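Local coordinates for protein glyoxalase 3 (Candida albicans, PDB 4LRU) that converts methylglyoxal to D-lactate in a single glutathione-independent step, detoxifying the methylglyoxal that the yeast's own metabolism produces, at residues E16-Y19 with K24-V27; K42-Q47 with D231-F236; D101-S106 with K119-I124; I124-Y129 with N149-G154. All coordinates share one frame; numbering follows the deposited sequence.

How the interactions relate
From the N terminus, interaction 1 comes first, closing a short loop between strand 6-10 and helix 29-42. Interaction 2 opens at the C-terminal end of that helix and closes only at the C-terminal helix 225-236, so the long excursion between its segments contains both later contacts. Interaction 3 joins central strand 102-105 to helix 119-130; interaction 4 follows in series, carrying the same helix, with I124 shared, out to the hairpin at 149-156. None cross. I102 packs against Y44, V232 and F236 of interaction 2, while F103 next to it serves interaction 3. Interactions 1 and 2 lie on opposite sides of the chain's centre, about 29 Å apart between centres.

Interaction 1. Residues E16-Y19 with K24-V27; sequences ETFY and KTGV
T25 packs against F18 through its methyl: CG2 lies 3.7 Å from F18 CB and 3.8 Å from F18 CG, with the two side chains meeting at a slant. T25 OG1 is anti to the backbone N (chi1 -165°), which leaves the methyl facing F18 while the hydroxyl bonds D58 OD2, as Y19 OH does. The two hydroxyls do not bond each other; one carboxylate oxygen ties the two sides together. The Y19 ring has F18 CD2 over the centre of one face, 3.7 Å above its plane, and K24 O in plane at its edge, 3.6 Å from Y19 CE2. This is the buried, close-fitting half.

One backbone bond joins the loop's two arms, from T25 N to E16 O at 3.0 Å, with the N-H bent to 144° at the hydrogen. K24 CA adds a CA-H...O contact to that same oxygen, and T17 and K24 form a single isolated beta bridge. Beyond it the fit slackens on the exposed side. K24 lies along the backbone with CG 3.5 Å from T17 N, then runs on extended, and its NZ stays 5.9 Å from E16 OE2, too far for a salt bridge.

The side chains of F18 and Y19 lie about 7 Å from those of E171 and H140, respectively, two inferred active-site residues; H109 meets the F18 ring, and H60 stacks on Y19. Both arms belong to the loop that runs from strand 6-10 to helix 29-42.

Interaction 2. Residues K42-Q47 with D231-F236; sequences KGYEIQ and DVIAAF
The C-terminal helix 225-236 packs here against the turn that leads from helix 29-42 into strand 45-50, and the contact is carried by I233 and F236 against K42 and Y44. I233 points at the turn and touches with all its branches. Its CD1 sits 3.8 Å from K42 CG, its CG2 lies 3.8 Å from K42 CE, and its CG1 is 4.0 Å from Y44 CE2. The bend of the lysine at chi2 (64°) carries CD and CE along I233, so that CE reaches CG2, and K42 CG also rests on one face of the Y44 ring, offset toward the rim.

The turn is a helix-to-strand connection of the alpha/beta sandwich of the DJ-1 superfamily. Helix 29-42 ends in a Schellman motif at G43, whose positive phi (107°) turns the chain toward the central sheet and brings Y44 round to helix 225-236.

F236 approaches from one turn further along that helix. Its ring directs an edge at the face of Y44 in an offset edge-to-face pair, centroids 5.9 Å apart and planes at 76°. The closest atoms are F236 CD2 and Y44 OH, 3.5 Å apart. The hydroxyl is not left to the phenyl ring alone: it is hydrogen-bonded to E237 OE2, just past the end of the helix. F39 and V7 also touch Y44, and V38 of helix 29-42 touches I233.

Interaction 3. Residues D101-S106 with K119-I124; sequences DIFFGS and KDLQKI
F103 and I124 meet as apolar side chains at about a right angle: the CG2 methyl of I124 lies near the plane of the phenyl ring, at its edge, 4.1 Å from F103 CD2. L121, one turn earlier on the helix, also touches the ring, with CD2 4.2 Å from F103 CE2. A chi1 of -179° extends the F103 ring away from the strand and straight out to the helix.

F103 stands on strand 102-105, in the middle of the mixed sheet, among its parallel strands, and helix 119-130 lies over the face from which F103 projects, as part of the crossover to the neighbouring parallel strand 134-138. The connection is a beta-alpha-beta unit of the DJ-1/PfpI alpha/beta sandwich. On the other face of the sheet, I102 packs against V232 and F236 of helix 225-236.

The remaining contact is polar on one side only. L121 O comes within 3.3 Å of F103 CE2, approaching the ring obliquely, and reaches CD2 and CZ at 4.0 Å each. A helix carbonyl therefore rests against the phenyl C-H groups, a close van der Waals approach with a possible weak electrostatic component. L8 flanks the contact from strand 6-10, touching both F103 and L121, and A10 of the same strand also packs on F103.

Interaction 4. Residues I124-Y129 with N149-G154; sequences IATTVY and NDPKTG
The Y129 ring meets D150 at its edge, where D150 OD2 lies in the ring plane, 3.6 Å from both CD2 and CE2. Lying in that plane, the oxygen faces the ring's C-H groups, whose slight positive character would suit it; the carboxylate is turned 72° from the ring. R215 makes a cation-pi contact with the same ring.

With chi1 at -176°, D150 holds CG opposite its own main-chain nitrogen, and the carboxylate swings toward the helix. Its other oxygen works within its own loop: D150 OD1 accepts from K152 N at 3.1 Å, a nearly straight bond (163°) that forms an Asx turn and fixes the group's rotation. The approach is from above the carboxylate plane. D150 OD1 also comes close to D130 OD1, a pair of like charges. The main-chain O of D150 takes two further N-H bonds, from T153 and G154, tightening the turn.

A turn back along the helix, T126 offers carbon to the loop. Its CB is 3.8 Å from P151 CD, and its CG2 reaches N149 O at 3.6 Å. Its hydroxyl turns back to bond K123 O. At the outer margin a water donates to Y129 O and accepts a weak bond from K152 NZ.

Helix 119-130 is thus flanked here by strand 149-150 and the start of the turn that leads to the antiparallel strand 155-156. On its inner side V128 touches V135 of strand 134-138, while A125 leans on F103 of strand 102-105.

Interaction 1. Residues E16-Y19 with K24-V27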
loop_
_atom_site.group_PDB
_atom_site.type_symbol
_atom_site.label_atom_id
_atom_site.label_comp_id
_atom_site.label_asym_id
_atom_site.label_seq_id
_atom_site.Cartn_x
_atom_site.Cartn_y
_atom_site.Cartn_z
ATOM N N GLU A 16 -7.833 4.436 -14.291
ATOM C CA GLU A 16 -8.953 4.974 -15.053
ATOM C C GLU A 16 -9.158 6.424 -14.645
ATOM O O GLU A 16 -8.833 6.815 -13.514
ATOM C CB GLU A 16 -10.247 4.230 -14.718
ATOM C CG GLU A 16 -10.262 2.732 -14.962
ATOM C CD GLU A 16 -10.210 2.359 -16.424
ATOM O OE1 GLU A 16 -9.840 1.196 -16.706
ATOM O OE2 GLU A 16 -10.512 3.211 -17.286
ATOM N N THR A 17 -9.756 7.193 -15.543
ATOM C CA THR A 17 -10.318 8.502 -15.209
ATOM C C THR A 17 -11.227 8.411 -13.987
ATOM O O THR A 17 -12.115 7.562 -13.922
ATOM C CB THR A 17 -11.092 9.119 -16.395
ATOM O OG1 THR A 17 -12.167 8.254 -16.788
ATOM C CG2 THR A 17 -10.161 9.337 -17.575
ATOM N N PHE A 18 -10.996 9.299 -13.025
ATOM C CA PHE A 18 -11.514 9.138 -11.668
ATOM C C PHE A 18 -11.898 10.486 -11.054
ATOM O O PHE A 18 -12.996 10.649 -10.511
ATOM C CB PHE A 18 -10.456 8.450 -10.799
ATOM C CG PHE A 18 -10.835 8.320 -9.355
ATOM C CD1 PHE A 18 -11.796 7.408 -8.954
ATOM C CD2 PHE A 18 -10.203 9.087 -8.389
ATOM C CE1 PHE A 18 -12.121 7.267 -7.613
ATOM C CE2 PHE A 18 -10.519 8.950 -7.059
ATOM C CZ PHE A 18 -11.487 8.044 -6.666
ATOM N N TYR A 19 -10.992 11.452 -11.144
ATOM C CA TYR A 19 -11.204 12.761 -10.513
ATOM C C TYR A 19 -12.174 13.632 -11.320
ATOM O O TYR A 19 -12.320 13.461 -12.533
ATOM C CB TYR A 19 -9.866 13.488 -10.383
ATOM C CG TYR A 19 -8.882 12.763 -9.494
ATOM C CD1 TYR A 19 -9.054 12.738 -8.114
ATOM C CD2 TYR A 19 -7.809 12.059 -10.033
ATOM C CE1 TYR A 19 -8.164 12.084 -7.294
ATOM C CE2 TYR A 19 -6.920 11.389 -9.218
ATOM C CZ TYR A 19 -7.098 11.398 -7.853
ATOM O OH TYR A 19 -6.215 10.734 -7.024
ATOM N N LYS A 24 -6.708 10.674 -14.275
ATOM C CA LYS A 24 -6.756 9.282 -13.841
ATOM C C LYS A 24 -6.214 9.061 -12.438
ATOM O O LYS A 24 -5.276 9.742 -12.009
ATOM C CB LYS A 24 -5.969 8.415 -14.811
ATOM C CG LYS A 24 -6.534 8.432 -16.213
ATOM C CD LYS A 24 -5.862 7.373 -17.079
ATOM C CE LYS A 24 -6.462 7.321 -18.469
ATOM N NZ LYS A 24 -5.834 6.215 -19.240
ATOM N N THR A 25 -6.781 8.084 -11.729
ATOM C CA THR A 25 -6.085 7.491 -10.606
ATOM C C THR A 25 -5.305 6.259 -11.037
ATOM O O THR A 25 -5.335 5.856 -12.216
ATOM C CB THR A 25 -7.032 7.170 -9.427
ATOM O OG1 THR A 25 -6.255 6.919 -8.242
ATOM C CG2 THR A 25 -7.896 5.959 -9.710
ATOM N N GLY A 26 -4.612 5.681 -10.068
ATOM C CA GLY A 26 -3.649 4.611 -10.274
ATOM C C GLY A 26 -2.705 4.612 -9.100
ATOM O O GLY A 26 -3.118 4.911 -7.982
ATOM N N VAL A 27 -1.448 4.272 -9.346
ATOM C CA VAL A 27 -0.434 4.161 -8.290
ATOM C C VAL A 27 0.089 5.557 -7.949
ATOM O O VAL A 27 0.498 6.299 -8.828
ATOM C CB VAL A 27 0.724 3.278 -8.767
ATOM C CG1 VAL A 27 1.843 3.215 -7.720
ATOM C CG2 VAL A 27 0.211 1.886 -9.117
#

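Interaction 2. Residues K42-Q47 with D231-F236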
loop_
_atom_site.group_PDB
_atom_site.type_symbol
_atom_site.label_atom_id
_atom_site.label_comp_id
_atom_site.label_asym_id
_atom_site.label_seq_id
_atom_site.Cartn_x
_atom_site.Cartn_y
_atom_site.Cartn_z
ATOM N N LYS A 42 17.929 -0.727 3.182
ATOM C CA LYS A 42 18.018 -1.707 4.263
ATOM C C LYS A 42 18.705 -3.013 3.828
ATOM O O LYS A 42 19.232 -3.737 4.658
ATOM C CB LYS A 42 16.616 -1.998 4.804
ATOM C CG LYS A 42 16.585 -2.990 5.961
ATOM C CD LYS A 42 17.298 -2.487 7.209
ATOM C CE LYS A 42 17.240 -3.526 8.325
ATOM N NZ LYS A 42 18.217 -3.284 9.417
ATOM N N GLY A 43 18.671 -3.312 2.531
ATOM C CA GLY A 43 19.308 -4.486 1.990
ATOM C C GLY A 43 18.401 -5.613 1.546
ATOM O O GLY A 43 18.891 -6.655 1.082
ATOM N N TYR A 44 17.096 -5.402 1.678
ATOM C CA TYR A 44 16.112 -6.391 1.272
ATOM C C TYR A 44 15.985 -6.436 -0.252
ATOM O O TYR A 44 16.336 -5.478 -0.945
ATOM C CB TYR A 44 14.737 -6.059 1.842
ATOM C CG TYR A 44 14.618 -5.929 3.351
ATOM C CD1 TYR A 44 15.498 -6.558 4.224
ATOM C CD2 TYR A 44 13.585 -5.188 3.889
ATOM C CE1 TYR A 44 15.330 -6.448 5.600
ATOM C CE2 TYR A 44 13.415 -5.063 5.257
ATOM C CZ TYR A 44 14.298 -5.673 6.112
ATOM O OH TYR A 44 14.082 -5.513 7.480
ATOM N N GLU A 45 15.479 -7.557 -0.755
ATOM C CA GLU A 45 15.026 -7.654 -2.130
ATOM C C GLU A 45 13.588 -7.190 -2.204
ATOM O O GLU A 45 12.811 -7.433 -1.291
ATOM C CB GLU A 45 15.117 -9.095 -2.613
ATOM C CG GLU A 45 14.909 -9.271 -4.106
ATOM C CD GLU A 45 15.331 -10.654 -4.564
ATOM O OE1 GLU A 45 16.545 -10.886 -4.718
ATOM O OE2 GLU A 45 14.445 -11.509 -4.739
ATOM N N ILE A 46 13.235 -6.484 -3.269
ATOM C CA ILE A 46 11.876 -6.012 -3.426
ATOM C C ILE A 46 11.300 -6.475 -4.765
ATOM O O ILE A 46 11.873 -6.212 -5.825
ATOM C CB ILE A 46 11.761 -4.473 -3.355
ATOM C CG1 ILE A 46 12.364 -3.922 -2.055
ATOM C CG2 ILE A 46 10.308 -4.062 -3.421
ATOM C CD1 ILE A 46 13.757 -3.363 -2.214
ATOM N N GLN A 47 10.168 -7.171 -4.684
ATOM C CA GLN A 47 9.401 -7.584 -5.859
ATOM C C GLN A 47 8.128 -6.746 -5.953
ATOM O O GLN A 47 7.252 -6.805 -5.077
ATOM C CB GLN A 47 9.016 -9.066 -5.758
ATOM C CG GLN A 47 8.121 -9.552 -6.896
ATOM C CD GLN A 47 8.849 -9.583 -8.233
ATOM O OE1 GLN A 47 9.772 -10.373 -8.442
ATOM N NE2 GLN A 47 8.437 -8.712 -9.147
ATOM N N ASP A 231 8.799 1.787 9.943
ATOM C CA ASP A 231 8.131 1.132 11.075
ATOM C C ASP A 231 7.828 -0.354 10.771
ATOM O O ASP A 231 7.708 -1.170 11.689
ATOM C CB ASP A 231 6.859 1.896 11.432
ATOM C CG ASP A 231 7.150 3.220 12.160
ATOM O OD1 ASP A 231 8.277 3.397 12.677
ATOM O OD2 ASP A 231 6.241 4.067 12.228
ATOM N N VAL A 232 7.720 -0.703 9.489
ATOM C CA VAL A 232 7.718 -2.103 9.105
ATOM C C VAL A 232 9.028 -2.769 9.526
ATOM O O VAL A 232 9.024 -3.824 10.152
ATOM C CB VAL A 232 7.490 -2.271 7.572
ATOM C CG1 VAL A 232 7.858 -3.680 7.116
ATOM C CG2 VAL A 232 6.037 -1.969 7.220
ATOM N N ILE A 233 10.150 -2.145 9.194
ATOM C CA ILE A 233 11.458 -2.692 9.593
ATOM C C ILE A 233 11.524 -2.864 11.114
ATOM O O ILE A 233 11.952 -3.906 11.620
ATOM C CB ILE A 233 12.619 -1.822 9.080
ATOM C CG1 ILE A 233 12.659 -1.899 7.544
ATOM C CG2 ILE A 233 13.944 -2.250 9.708
ATOM C CD1 ILE A 233 13.563 -0.901 6.866
ATOM N N ALA A 234 11.068 -1.846 11.842
ATOM C CA ALA A 234 11.061 -1.891 13.307
ATOM C C ALA A 234 10.260 -3.082 13.835
ATOM O O ALA A 234 10.640 -3.701 14.841
ATOM C CB ALA A 234 10.487 -0.594 13.863
ATOM N N ALA A 235 9.123 -3.358 13.201
ATOM C CA ALA A 235 8.216 -4.405 13.687
ATOM C C ALA A 235 8.731 -5.795 13.307
ATOM O O ALA A 235 8.471 -6.776 14.006
ATOM C CB ALA A 235 6.804 -4.191 13.157
ATOM N N PHE A 236 9.498 -5.839 12.223
ATOM C CA PHE A 236 9.922 -7.085 11.558
ATOM C C PHE A 236 11.201 -7.617 12.182
ATOM O O PHE A 236 11.350 -8.822 12.367
ATOM C CB PHE A 236 10.153 -6.761 10.075
ATOM C CG PHE A 236 10.620 -7.914 9.227
ATOM C CD1 PHE A 236 9.753 -8.926 8.867
ATOM C CD2 PHE A 236 11.896 -7.915 8.696
ATOM C CE1 PHE A 236 10.159 -9.948 8.037
ATOM C CE2 PHE A 236 12.322 -8.939 7.859
ATOM C CZ PHE A 236 11.444 -9.962 7.526
#

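Interaction 3. Residues D101-S106 with K119-I124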
loop_
_atom_site.group_PDB
_atom_site.type_symbol
_atom_site.label_atom_id
_atom_site.label_comp_id
_atom_site.label_asym_id
_atom_site.label_seq_id
_atom_site.Cartn_x
_atom_site.Cartn_y
_atom_site.Cartn_z
ATOM N N ASP A 101 8.510 -12.239 2.794
ATOM C CA ASP A 101 8.549 -12.079 4.244
ATOM C C ASP A 101 7.885 -10.801 4.752
ATOM O O ASP A 101 7.603 -10.688 5.941
ATOM C CB ASP A 101 9.998 -12.104 4.725
ATOM C CG ASP A 101 10.597 -13.487 4.712
ATOM O OD1 ASP A 101 9.860 -14.479 4.500
ATOM O OD2 ASP A 101 11.825 -13.602 4.939
ATOM N N ILE A 102 7.705 -9.827 3.869
ATOM C CA ILE A 102 6.986 -8.586 4.151
ATOM C C ILE A 102 6.026 -8.346 2.985
ATOM O O ILE A 102 6.375 -8.606 1.818
ATOM C CB ILE A 102 7.987 -7.407 4.237
ATOM C CG1 ILE A 102 8.872 -7.577 5.471
ATOM C CG2 ILE A 102 7.278 -6.061 4.243
ATOM C CD1 ILE A 102 10.072 -6.665 5.510
ATOM N N PHE A 103 4.820 -7.880 3.304
ATOM C CA PHE A 103 3.888 -7.405 2.306
ATOM C C PHE A 103 3.687 -5.927 2.567
ATOM O O PHE A 103 3.372 -5.531 3.685
ATOM C CB PHE A 103 2.552 -8.141 2.415
ATOM C CG PHE A 103 1.535 -7.713 1.386
ATOM C CD1 PHE A 103 0.777 -6.572 1.570
ATOM C CD2 PHE A 103 1.341 -8.467 0.228
ATOM C CE1 PHE A 103 -0.177 -6.202 0.644
ATOM C CE2 PHE A 103 0.401 -8.087 -0.715
ATOM C CZ PHE A 103 -0.355 -6.957 -0.512
ATOM N N PHE A 104 3.890 -5.109 1.543
ATOM C CA PHE A 104 3.643 -3.661 1.659
ATOM C C PHE A 104 2.708 -3.180 0.551
ATOM O O PHE A 104 3.050 -3.243 -0.629
ATOM C CB PHE A 104 4.964 -2.895 1.604
ATOM C CG PHE A 104 4.829 -1.439 1.924
ATOM C CD1 PHE A 104 4.238 -0.564 1.025
ATOM C CD2 PHE A 104 5.281 -0.928 3.155
ATOM C CE1 PHE A 104 4.100 0.779 1.326
ATOM C CE2 PHE A 104 5.134 0.412 3.444
ATOM C CZ PHE A 104 4.556 1.268 2.531
ATOM N N GLY A 105 1.526 -2.720 0.937
ATOM C CA GLY A 105 0.561 -2.179 -0.013
ATOM C C GLY A 105 0.754 -0.702 -0.281
ATOM O O GLY A 105 0.378 0.139 0.538
ATOM N N SER A 106 1.381 -0.370 -1.407
ATOM C CA SER A 106 1.346 1.001 -1.896
ATOM C C SER A 106 -0.068 1.303 -2.326
ATOM O O SER A 106 -0.869 0.390 -2.485
ATOM C CB SER A 106 2.311 1.232 -3.062
ATOM O OG SER A 106 1.864 0.655 -4.295
ATOM N N LYS A 119 -7.359 -11.395 -4.846
ATOM C CA LYS A 119 -7.202 -12.570 -4.010
ATOM C C LYS A 119 -5.775 -13.107 -4.024
ATOM O O LYS A 119 -5.323 -13.625 -3.025
ATOM C CB LYS A 119 -8.221 -13.640 -4.391
ATOM C CG LYS A 119 -9.639 -13.194 -4.041
ATOM C CD LYS A 119 -10.668 -14.294 -4.171
ATOM C CE LYS A 119 -12.051 -13.737 -3.872
ATOM N NZ LYS A 119 -12.174 -13.254 -2.462
ATOM N N ASP A 120 -5.064 -12.966 -5.138
ATOM C CA ASP A 120 -3.668 -13.422 -5.192
ATOM C C ASP A 120 -2.740 -12.566 -4.313
ATOM O O ASP A 120 -1.957 -13.109 -3.505
ATOM C CB ASP A 120 -3.162 -13.442 -6.634
ATOM C CG ASP A 120 -3.840 -14.511 -7.476
ATOM O OD1 ASP A 120 -3.939 -15.663 -6.989
ATOM O OD2 ASP A 120 -4.230 -14.212 -8.633
ATOM N N LEU A 121 -2.812 -11.243 -4.450
ATOM C CA LEU A 121 -2.085 -10.357 -3.531
ATOM C C LEU A 121 -2.485 -10.641 -2.087
ATOM O O LEU A 121 -1.628 -10.681 -1.189
ATOM C CB LEU A 121 -2.377 -8.886 -3.855
ATOM C CG LEU A 121 -1.669 -8.354 -5.094
ATOM C CD1 LEU A 121 -2.110 -6.943 -5.400
ATOM C CD2 LEU A 121 -0.158 -8.407 -4.896
ATOM N N GLN A 122 -3.783 -10.822 -1.853
ATOM C CA GLN A 122 -4.261 -11.093 -0.503
ATOM C C GLN A 122 -3.668 -12.382 0.056
ATOM O O GLN A 122 -3.356 -12.461 1.260
ATOM C CB GLN A 122 -5.787 -11.122 -0.466
ATOM C CG GLN A 122 -6.409 -9.734 -0.558
ATOM C CD GLN A 122 -7.916 -9.772 -0.525
ATOM O OE1 GLN A 122 -8.528 -10.694 -1.071
ATOM N NE2 GLN A 122 -8.529 -8.802 0.137
ATOM N N LYS A 123 -3.524 -13.390 -0.804
ATOM C CA LYS A 123 -2.945 -14.665 -0.403
ATOM C C LYS A 123 -1.471 -14.488 -0.036
ATOM O O LYS A 123 -0.987 -15.089 0.917
ATOM C CB LYS A 123 -3.100 -15.710 -1.518
ATOM C CG LYS A 123 -2.484 -17.067 -1.199
ATOM C CD LYS A 123 -3.236 -17.748 -0.069
ATOM C CE LYS A 123 -2.752 -19.168 0.180
ATOM N NZ LYS A 123 -3.319 -19.745 1.437
ATOM N N ILE A 124 -0.762 -13.633 -0.768
ATOM C CA ILE A 124 0.621 -13.308 -0.378
ATOM C C ILE A 124 0.634 -12.636 1.004
ATOM O O ILE A 124 1.408 -13.030 1.892
ATOM C CB ILE A 124 1.361 -12.449 -1.418
ATOM C CG1 ILE A 124 1.348 -13.153 -2.776
ATOM C CG2 ILE A 124 2.782 -12.155 -0.917
ATOM C CD1 ILE A 124 1.978 -12.368 -3.911
#

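Interaction 4. Residues I124-Y129 with N149-G154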
loop_
_atom_site.group_PDB
_atom_site.type_symbol
_atom_site.label_atom_id
_atom_site.label_comp_id
_atom_site.label_asym_id
_atom_site.label_seq_id
_atom_site.Cartn_x
_atom_site.Cartn_y
_atom_site.Cartn_z
ATOM N N ILE A 124 -0.762 -13.633 -0.768
ATOM C CA ILE A 124 0.621 -13.308 -0.378
ATOM C C ILE A 124 0.634 -12.636 1.004
ATOM O O ILE A 124 1.408 -13.030 1.892
ATOM C CB ILE A 124 1.361 -12.449 -1.418
ATOM C CG1 ILE A 124 1.348 -13.153 -2.776
ATOM C CG2 ILE A 124 2.782 -12.155 -0.917
ATOM C CD1 ILE A 124 1.978 -12.368 -3.911
ATOM N N ALA A 125 -0.270 -11.691 1.220
ATOM C CA ALA A 125 -0.380 -11.033 2.528
ATOM C C ALA A 125 -0.622 -12.022 3.667
ATOM O O ALA A 125 0.038 -11.955 4.711
ATOM C CB ALA A 125 -1.477 -9.993 2.504
ATOM N N THR A 126 -1.567 -12.947 3.499
ATOM C CA THR A 126 -1.888 -13.859 4.601
ATOM C C THR A 126 -0.761 -14.873 4.807
ATOM O O THR A 126 -0.525 -15.329 5.936
ATOM C CB THR A 126 -3.240 -14.596 4.414
ATOM O OG1 THR A 126 -3.255 -15.319 3.172
ATOM C CG2 THR A 126 -4.394 -13.615 4.458
ATOM N N THR A 127 -0.089 -15.258 3.717
ATOM C CA THR A 127 1.020 -16.187 3.812
ATOM C C THR A 127 2.152 -15.545 4.606
ATOM O O THR A 127 2.715 -16.156 5.525
ATOM C CB THR A 127 1.498 -16.625 2.409
ATOM O OG1 THR A 127 0.439 -17.352 1.771
ATOM C CG2 THR A 127 2.703 -17.500 2.496
ATOM N N VAL A 128 2.434 -14.292 4.275
ATOM C CA VAL A 128 3.425 -13.489 5.009
ATOM C C VAL A 128 3.050 -13.392 6.482
ATOM O O VAL A 128 3.867 -13.687 7.356
ATOM C CB VAL A 128 3.545 -12.077 4.419
ATOM C CG1 VAL A 128 4.312 -11.158 5.364
ATOM C CG2 VAL A 128 4.217 -12.135 3.058
ATOM N N TYR A 129 1.793 -13.044 6.762
ATOM C CA TYR A 129 1.369 -12.865 8.148
ATOM C C TYR A 129 1.424 -14.162 8.941
ATOM O O TYR A 129 1.769 -14.155 10.117
ATOM C CB TYR A 129 -0.040 -12.272 8.222
ATOM C CG TYR A 129 -0.402 -11.746 9.592
ATOM C CD1 TYR A 129 0.220 -10.626 10.107
ATOM C CD2 TYR A 129 -1.350 -12.382 10.368
ATOM C CE1 TYR A 129 -0.101 -10.144 11.362
ATOM C CE2 TYR A 129 -1.687 -11.904 11.616
ATOM C CZ TYR A 129 -1.055 -10.783 12.111
ATOM O OH TYR A 129 -1.377 -10.331 13.378
ATOM N N ASN A 149 -9.830 -12.757 5.353
ATOM C CA ASN A 149 -9.788 -13.560 6.562
ATOM C C ASN A 149 -8.374 -14.113 6.753
ATOM O O ASN A 149 -7.644 -14.350 5.784
ATOM C CB ASN A 149 -10.852 -14.647 6.506
ATOM C CG ASN A 149 -12.210 -14.143 6.981
ATOM O OD1 ASN A 149 -12.416 -12.940 7.155
ATOM N ND2 ASN A 149 -13.140 -15.055 7.171
ATOM N N ASP A 150 -7.969 -14.245 8.004
ATOM C CA ASP A 150 -6.694 -14.887 8.345
ATOM C C ASP A 150 -6.956 -16.388 8.472
ATOM O O ASP A 150 -7.801 -16.807 9.251
ATOM C CB ASP A 150 -6.196 -14.320 9.677
ATOM C CG ASP A 150 -4.829 -14.851 10.079
ATOM O OD1 ASP A 150 -4.326 -15.805 9.446
ATOM O OD2 ASP A 150 -4.272 -14.291 11.051
ATOM N N PRO A 151 -6.275 -17.215 7.666
ATOM C CA PRO A 151 -6.557 -18.646 7.724
ATOM C C PRO A 151 -6.354 -19.244 9.111
ATOM O O PRO A 151 -6.995 -20.230 9.457
ATOM C CB PRO A 151 -5.553 -19.238 6.732
ATOM C CG PRO A 151 -5.358 -18.147 5.731
ATOM C CD PRO A 151 -5.455 -16.859 6.495
ATOM N N LYS A 152 -5.479 -18.630 9.903
ATOM C CA LYS A 152 -5.158 -19.146 11.229
ATOM C C LYS A 152 -6.266 -18.922 12.254
ATOM O O LYS A 152 -6.311 -19.607 13.280
ATOM C CB LYS A 152 -3.861 -18.513 11.728
ATOM C CG LYS A 152 -2.617 -19.261 11.268
ATOM C CD LYS A 152 -1.341 -18.634 11.814
ATOM C CE LYS A 152 -0.869 -19.321 13.085
ATOM N NZ LYS A 152 0.126 -18.501 13.833
ATOM N N THR A 153 -7.167 -17.982 11.981
ATOM C CA THR A 153 -8.211 -17.649 12.945
ATOM C C THR A 153 -9.629 -17.901 12.433
ATOM O O THR A 153 -10.543 -18.030 13.229
ATOM C CB THR A 153 -8.135 -16.174 13.366
ATOM O OG1 THR A 153 -8.470 -15.350 12.244
ATOM C CG2 THR A 153 -6.729 -15.803 13.868
ATOM N N GLY A 154 -9.814 -17.887 11.113
ATOM C CA GLY A 154 -11.156 -17.912 10.525
ATOM C C GLY A 154 -11.907 -16.602 10.691
ATOM O O GLY A 154 -13.131 -16.553 10.495
HETATM O O HOH W 1 2.276 -16.119 12.545
#